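Local atomic coordinates of alpha-glucosidase (Pseudoalteromonas sp. K8, PDB entry 5HQA), a protein that hydrolyses alpha-glucosides as a glycoside hydrolase of family 97 that binds calcium and is activated by chloride. Residues M297-E311 and L342-H356. Numbering follows the deposited sequence.
Sequences MDFAAKYGFDGVLVE and LTKYSKQTGVQLIGH. With AC1 (4,6-dideoxy-4-{[(1S,4R,5S,6S)-4,5,6-trihydroxy-3-(hydroxymethyl)cyclohex-2-en-1-yl]amino}-alpha-D-glucopyranose), chain B.
Gly307, Val308 and Leu309 pair in parallel with Gln352, Leu353 and Ile354, joining neighbouring strands of a TIM-type catalytic barrel; outside, helices 297-303 and 342-349 run almost parallel, axes 10.5 Å apart. Backbone bonds run from Gln352 N to Asp306 O, Val308 N to Gln352 O and Ile354 N to Val308 O. Beyond them the strands part, leaving buried Val310 N, 3.6 Å from Ile354 O, without a partner. Glycine suits position 307 because a side chain would collide with Ile354 CD1.

Between the helices, flexible Met297 fits as a knob among Leu342, Tyr345, Ser346 and Thr349; its bend at chi3 (119°) carries CE to 3.3 Å from Val351 O, while SD makes a Met-aromatic contact at the Tyr345 ring edge. Branched Val351 fills the helix-strand gap, CG1 meeting Ala300 CB at 3.6 Å; alanine is small enough for the helix to lie close. Tyr345 OH donates to the syn lone pair of Asp298 OD1 (2.6 Å).

At the strands' C-terminal ends, Glu311 sets CG over the centre of the His356 ring (CH-pi, 3.4 Å to the centroid), its carboxylate 4° from the ring plane. Replacing His356 by alanine would probably open a gap beneath CG and remove the ring edge whose CE1 lies 3.1 Å from AC1 O6B. Glu311 OE1 accepts from Trp280 and from O4 of AC1, the acarbose unit here, and OE2 pairs with Lys386; bonds and stack together set the carboxylate to receive that hydroxyl.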
# COMPACT_ATOMS: atom_id res chain seq x y z
N MET A 297 -14.69 -19.48 13.38
CA MET A 297 -15.92 -19.01 12.74
C MET A 297 -16.98 -18.68 13.77
O MET A 297 -17.72 -17.70 13.62
CB MET A 297 -16.44 -20.06 11.76
CG MET A 297 -15.66 -20.07 10.45
SD MET A 297 -15.96 -21.58 9.51
CE MET A 297 -16.67 -20.94 8.05
N ASP A 298 -17.09 -19.50 14.83
CA ASP A 298 -18.03 -19.20 15.91
C ASP A 298 -17.72 -17.85 16.53
O ASP A 298 -18.62 -17.04 16.77
CB ASP A 298 -17.99 -20.29 16.97
CG ASP A 298 -18.58 -21.61 16.50
OD1 ASP A 298 -19.41 -21.60 15.56
OD2 ASP A 298 -18.23 -22.66 17.08
N PHE A 299 -16.44 -17.60 16.81
CA PHE A 299 -16.03 -16.32 17.37
C PHE A 299 -16.36 -15.18 16.42
O PHE A 299 -16.91 -14.15 16.83
CB PHE A 299 -14.53 -16.36 17.68
CG PHE A 299 -13.99 -15.09 18.31
CD1 PHE A 299 -13.98 -14.94 19.69
CD2 PHE A 299 -13.48 -14.07 17.52
CE1 PHE A 299 -13.49 -13.79 20.27
CE2 PHE A 299 -12.99 -12.91 18.10
CZ PHE A 299 -12.99 -12.77 19.48
N ALA A 300 -16.02 -15.34 15.13
CA ALA A 300 -16.31 -14.30 14.15
C ALA A 300 -17.80 -14.01 14.07
O ALA A 300 -18.21 -12.85 14.01
CB ALA A 300 -15.77 -14.71 12.78
N ALA A 301 -18.63 -15.06 14.09
CA ALA A 301 -20.07 -14.84 14.02
C ALA A 301 -20.57 -14.08 15.24
O ALA A 301 -21.44 -13.21 15.13
CB ALA A 301 -20.80 -16.18 13.89
N LYS A 302 -20.03 -14.39 16.42
CA LYS A 302 -20.53 -13.76 17.64
C LYS A 302 -20.10 -12.30 17.73
O LYS A 302 -20.85 -11.46 18.24
CB LYS A 302 -20.05 -14.54 18.87
CG LYS A 302 -20.47 -13.94 20.19
CD LYS A 302 -20.14 -14.87 21.35
CE LYS A 302 -20.63 -14.27 22.67
NZ LYS A 302 -20.57 -15.27 23.77
N TYR A 303 -18.91 -11.96 17.23
CA TYR A 303 -18.34 -10.64 17.48
C TYR A 303 -18.29 -9.75 16.24
O TYR A 303 -17.73 -8.66 16.30
CB TYR A 303 -16.95 -10.80 18.11
CG TYR A 303 -17.07 -11.34 19.51
CD1 TYR A 303 -17.53 -10.53 20.54
CD2 TYR A 303 -16.76 -12.66 19.80
CE1 TYR A 303 -17.66 -11.01 21.83
CE2 TYR A 303 -16.90 -13.16 21.10
CZ TYR A 303 -17.34 -12.33 22.11
OH TYR A 303 -17.48 -12.80 23.39
N GLY A 304 -18.88 -10.18 15.13
CA GLY A 304 -19.07 -9.29 14.00
C GLY A 304 -17.95 -9.24 12.99
O GLY A 304 -17.68 -8.17 12.43
N PHE A 305 -17.31 -10.37 12.71
CA PHE A 305 -16.26 -10.43 11.70
C PHE A 305 -16.75 -11.22 10.49
O PHE A 305 -17.48 -12.20 10.64
CB PHE A 305 -14.99 -11.04 12.29
CG PHE A 305 -14.37 -10.18 13.35
CD1 PHE A 305 -14.78 -10.29 14.67
CD2 PHE A 305 -13.43 -9.22 13.02
CE1 PHE A 305 -14.24 -9.48 15.65
CE2 PHE A 305 -12.88 -8.40 14.00
CZ PHE A 305 -13.29 -8.53 15.31
N ASP A 306 -16.36 -10.76 9.30
CA ASP A 306 -16.92 -11.30 8.06
C ASP A 306 -16.30 -12.62 7.65
O ASP A 306 -16.95 -13.41 6.95
CB ASP A 306 -16.73 -10.30 6.92
CG ASP A 306 -17.56 -9.04 7.09
OD1 ASP A 306 -18.55 -9.08 7.84
OD2 ASP A 306 -17.22 -8.02 6.46
N GLY A 307 -15.04 -12.87 8.02
CA GLY A 307 -14.34 -14.02 7.49
C GLY A 307 -13.23 -14.48 8.40
O GLY A 307 -12.82 -13.77 9.32
N VAL A 308 -12.76 -15.69 8.13
CA VAL A 308 -11.65 -16.30 8.86
C VAL A 308 -10.59 -16.71 7.84
O VAL A 308 -10.84 -17.59 7.00
CB VAL A 308 -12.10 -17.52 9.69
CG1 VAL A 308 -10.89 -18.20 10.32
CG2 VAL A 308 -13.12 -17.09 10.74
N LEU A 309 -9.43 -16.07 7.89
CA LEU A 309 -8.27 -16.54 7.14
C LEU A 309 -7.71 -17.79 7.80
O LEU A 309 -7.59 -17.86 9.03
CB LEU A 309 -7.20 -15.45 7.11
CG LEU A 309 -5.81 -15.84 6.59
CD1 LEU A 309 -5.82 -16.05 5.06
CD2 LEU A 309 -4.76 -14.79 7.00
N VAL A 310 -7.34 -18.78 7.00
CA VAL A 310 -6.69 -19.98 7.51
C VAL A 310 -5.48 -20.29 6.65
O VAL A 310 -5.63 -20.56 5.45
CB VAL A 310 -7.64 -21.19 7.55
CG1 VAL A 310 -6.91 -22.38 8.13
CG2 VAL A 310 -8.87 -20.90 8.38
N GLU A 311 -4.29 -20.25 7.25
CA GLU A 311 -3.05 -20.60 6.56
C GLU A 311 -2.59 -21.99 6.99
O GLU A 311 -2.77 -22.40 8.14
CB GLU A 311 -1.94 -19.58 6.85
CG GLU A 311 -2.31 -18.18 6.43
CD GLU A 311 -1.15 -17.22 6.49
OE1 GLU A 311 -0.06 -17.61 6.97
OE2 GLU A 311 -1.33 -16.06 6.06
N LEU A 342 -16.41 -27.25 6.12
CA LEU A 342 -16.27 -25.84 6.44
C LEU A 342 -17.08 -24.96 5.49
O LEU A 342 -17.55 -23.88 5.89
CB LEU A 342 -14.79 -25.45 6.43
CG LEU A 342 -14.00 -26.17 7.52
CD1 LEU A 342 -12.50 -26.01 7.30
CD2 LEU A 342 -14.39 -25.64 8.89
N THR A 343 -17.26 -25.40 4.24
CA THR A 343 -18.16 -24.71 3.33
C THR A 343 -19.58 -24.69 3.87
O THR A 343 -20.25 -23.65 3.87
CB THR A 343 -18.12 -25.38 1.95
OG1 THR A 343 -16.81 -25.27 1.40
CG2 THR A 343 -19.12 -24.72 1.00
N LYS A 344 -20.06 -25.85 4.35
CA LYS A 344 -21.38 -25.89 4.97
C LYS A 344 -21.42 -25.02 6.22
O LYS A 344 -22.40 -24.30 6.45
CB LYS A 344 -21.76 -27.33 5.33
CG LYS A 344 -21.79 -28.29 4.16
CD LYS A 344 -22.23 -29.68 4.60
CE LYS A 344 -23.71 -29.89 4.37
NZ LYS A 344 -24.02 -29.91 2.91
N TYR A 345 -20.37 -25.07 7.03
CA TYR A 345 -20.35 -24.27 8.25
C TYR A 345 -20.33 -22.78 7.93
O TYR A 345 -20.90 -21.98 8.69
CB TYR A 345 -19.16 -24.67 9.12
CG TYR A 345 -19.41 -24.46 10.59
CD1 TYR A 345 -20.39 -25.19 11.26
CD2 TYR A 345 -18.67 -23.54 11.32
CE1 TYR A 345 -20.62 -25.01 12.61
CE2 TYR A 345 -18.90 -23.35 12.67
CZ TYR A 345 -19.87 -24.09 13.31
OH TYR A 345 -20.10 -23.90 14.66
N SER A 346 -19.69 -22.38 6.83
CA SER A 346 -19.69 -20.98 6.41
C SER A 346 -21.11 -20.50 6.14
O SER A 346 -21.48 -19.38 6.53
CB SER A 346 -18.81 -20.79 5.17
OG SER A 346 -19.48 -21.18 3.98
N LYS A 347 -21.91 -21.33 5.47
CA LYS A 347 -23.29 -20.95 5.20
C LYS A 347 -24.12 -20.92 6.48
O LYS A 347 -24.96 -20.03 6.65
CB LYS A 347 -23.88 -21.90 4.16
CG LYS A 347 -23.20 -21.77 2.80
CD LYS A 347 -23.57 -22.87 1.80
CE LYS A 347 -22.78 -22.70 0.51
NZ LYS A 347 -22.86 -23.90 -0.39
N GLN A 348 -23.88 -21.87 7.39
CA GLN A 348 -24.61 -21.88 8.66
C GLN A 348 -24.33 -20.62 9.47
O GLN A 348 -25.25 -19.99 10.00
CB GLN A 348 -24.24 -23.10 9.49
CG GLN A 348 -24.70 -24.44 8.98
CD GLN A 348 -24.20 -25.55 9.89
OE1 GLN A 348 -24.28 -25.43 11.13
NE2 GLN A 348 -23.65 -26.61 9.30
N THR A 349 -23.05 -20.27 9.61
CA THR A 349 -22.63 -19.19 10.49
C THR A 349 -22.67 -17.82 9.83
O THR A 349 -22.66 -16.81 10.54
CB THR A 349 -21.21 -19.43 11.01
OG1 THR A 349 -20.30 -19.44 9.90
CG2 THR A 349 -21.12 -20.75 11.76
N GLY A 350 -22.70 -17.76 8.50
CA GLY A 350 -22.57 -16.50 7.81
C GLY A 350 -21.17 -15.92 7.80
O GLY A 350 -20.99 -14.78 7.37
N VAL A 351 -20.19 -16.68 8.27
CA VAL A 351 -18.79 -16.27 8.28
C VAL A 351 -18.07 -16.98 7.15
O VAL A 351 -18.19 -18.20 7.01
CB VAL A 351 -18.13 -16.61 9.63
CG1 VAL A 351 -16.64 -16.24 9.59
CG2 VAL A 351 -18.87 -15.92 10.77
N GLN A 352 -17.32 -16.24 6.35
CA GLN A 352 -16.70 -16.89 5.22
C GLN A 352 -15.29 -17.38 5.54
O GLN A 352 -14.60 -16.83 6.40
CB GLN A 352 -16.67 -15.96 4.01
CG GLN A 352 -17.94 -16.11 3.21
CD GLN A 352 -17.95 -15.19 2.07
OE1 GLN A 352 -17.99 -13.98 2.27
NE2 GLN A 352 -17.87 -15.72 0.86
N LEU A 353 -14.89 -18.44 4.84
CA LEU A 353 -13.49 -18.82 4.81
C LEU A 353 -12.75 -17.88 3.87
O LEU A 353 -13.22 -17.61 2.76
CB LEU A 353 -13.34 -20.27 4.35
CG LEU A 353 -11.93 -20.81 4.14
CD1 LEU A 353 -11.18 -20.90 5.45
CD2 LEU A 353 -12.01 -22.18 3.47
N ILE A 354 -11.61 -17.35 4.32
CA ILE A 354 -10.74 -16.55 3.47
C ILE A 354 -9.60 -17.47 3.01
O ILE A 354 -8.94 -18.11 3.84
CB ILE A 354 -10.22 -15.31 4.21
CG1 ILE A 354 -11.39 -14.36 4.46
CG2 ILE A 354 -9.11 -14.63 3.43
CD1 ILE A 354 -11.08 -13.26 5.44
N GLY A 355 -9.42 -17.57 1.69
CA GLY A 355 -8.46 -18.50 1.13
C GLY A 355 -7.02 -18.00 1.27
O GLY A 355 -6.76 -16.84 1.59
N HIS A 356 -6.08 -18.91 1.01
CA HIS A 356 -4.67 -18.59 1.19
C HIS A 356 -3.85 -19.39 0.19
O HIS A 356 -3.94 -20.62 0.17
CB HIS A 356 -4.19 -18.89 2.61
CG HIS A 356 -2.79 -18.44 2.86
ND1 HIS A 356 -1.81 -19.28 3.33
CD2 HIS A 356 -2.20 -17.23 2.68
CE1 HIS A 356 -0.67 -18.61 3.45
NE2 HIS A 356 -0.88 -17.36 3.06
C1 AC1 B . 9.90 -14.20 5.71
O2 AC1 B . 10.31 -12.10 4.63
C2 AC1 B . 9.32 -13.13 4.79
C4A AC1 B . 2.14 -15.18 6.17
C3 AC1 B . 8.02 -12.58 5.32
O3 AC1 B . 7.54 -11.53 4.47
C4 AC1 B . 7.02 -13.69 5.47
N4A AC1 B . 5.62 -13.20 5.71
C5 AC1 B . 7.58 -14.44 6.66
O5 AC1 B . 8.83 -15.12 6.22
C6 AC1 B . 6.66 -15.47 7.25
C1B AC1 B . 4.57 -13.82 4.82
C2B AC1 B . 3.08 -13.13 5.13
O2B AC1 B . 3.25 -11.71 5.09
C3B AC1 B . 2.54 -13.60 6.34
O3B AC1 B . 1.34 -12.89 6.74
O4 AC1 B . 1.72 -15.71 7.41
C5B AC1 B . 3.22 -15.98 5.65
C7B AC1 B . 4.48 -15.24 4.92
C6B AC1 B . 2.89 -17.43 5.25
O6B AC1 B . 2.16 -17.39 4.07
O HOH W 1 -19.44 -12.78 5.91
O HOH W 2 -7.89 -20.61 3.88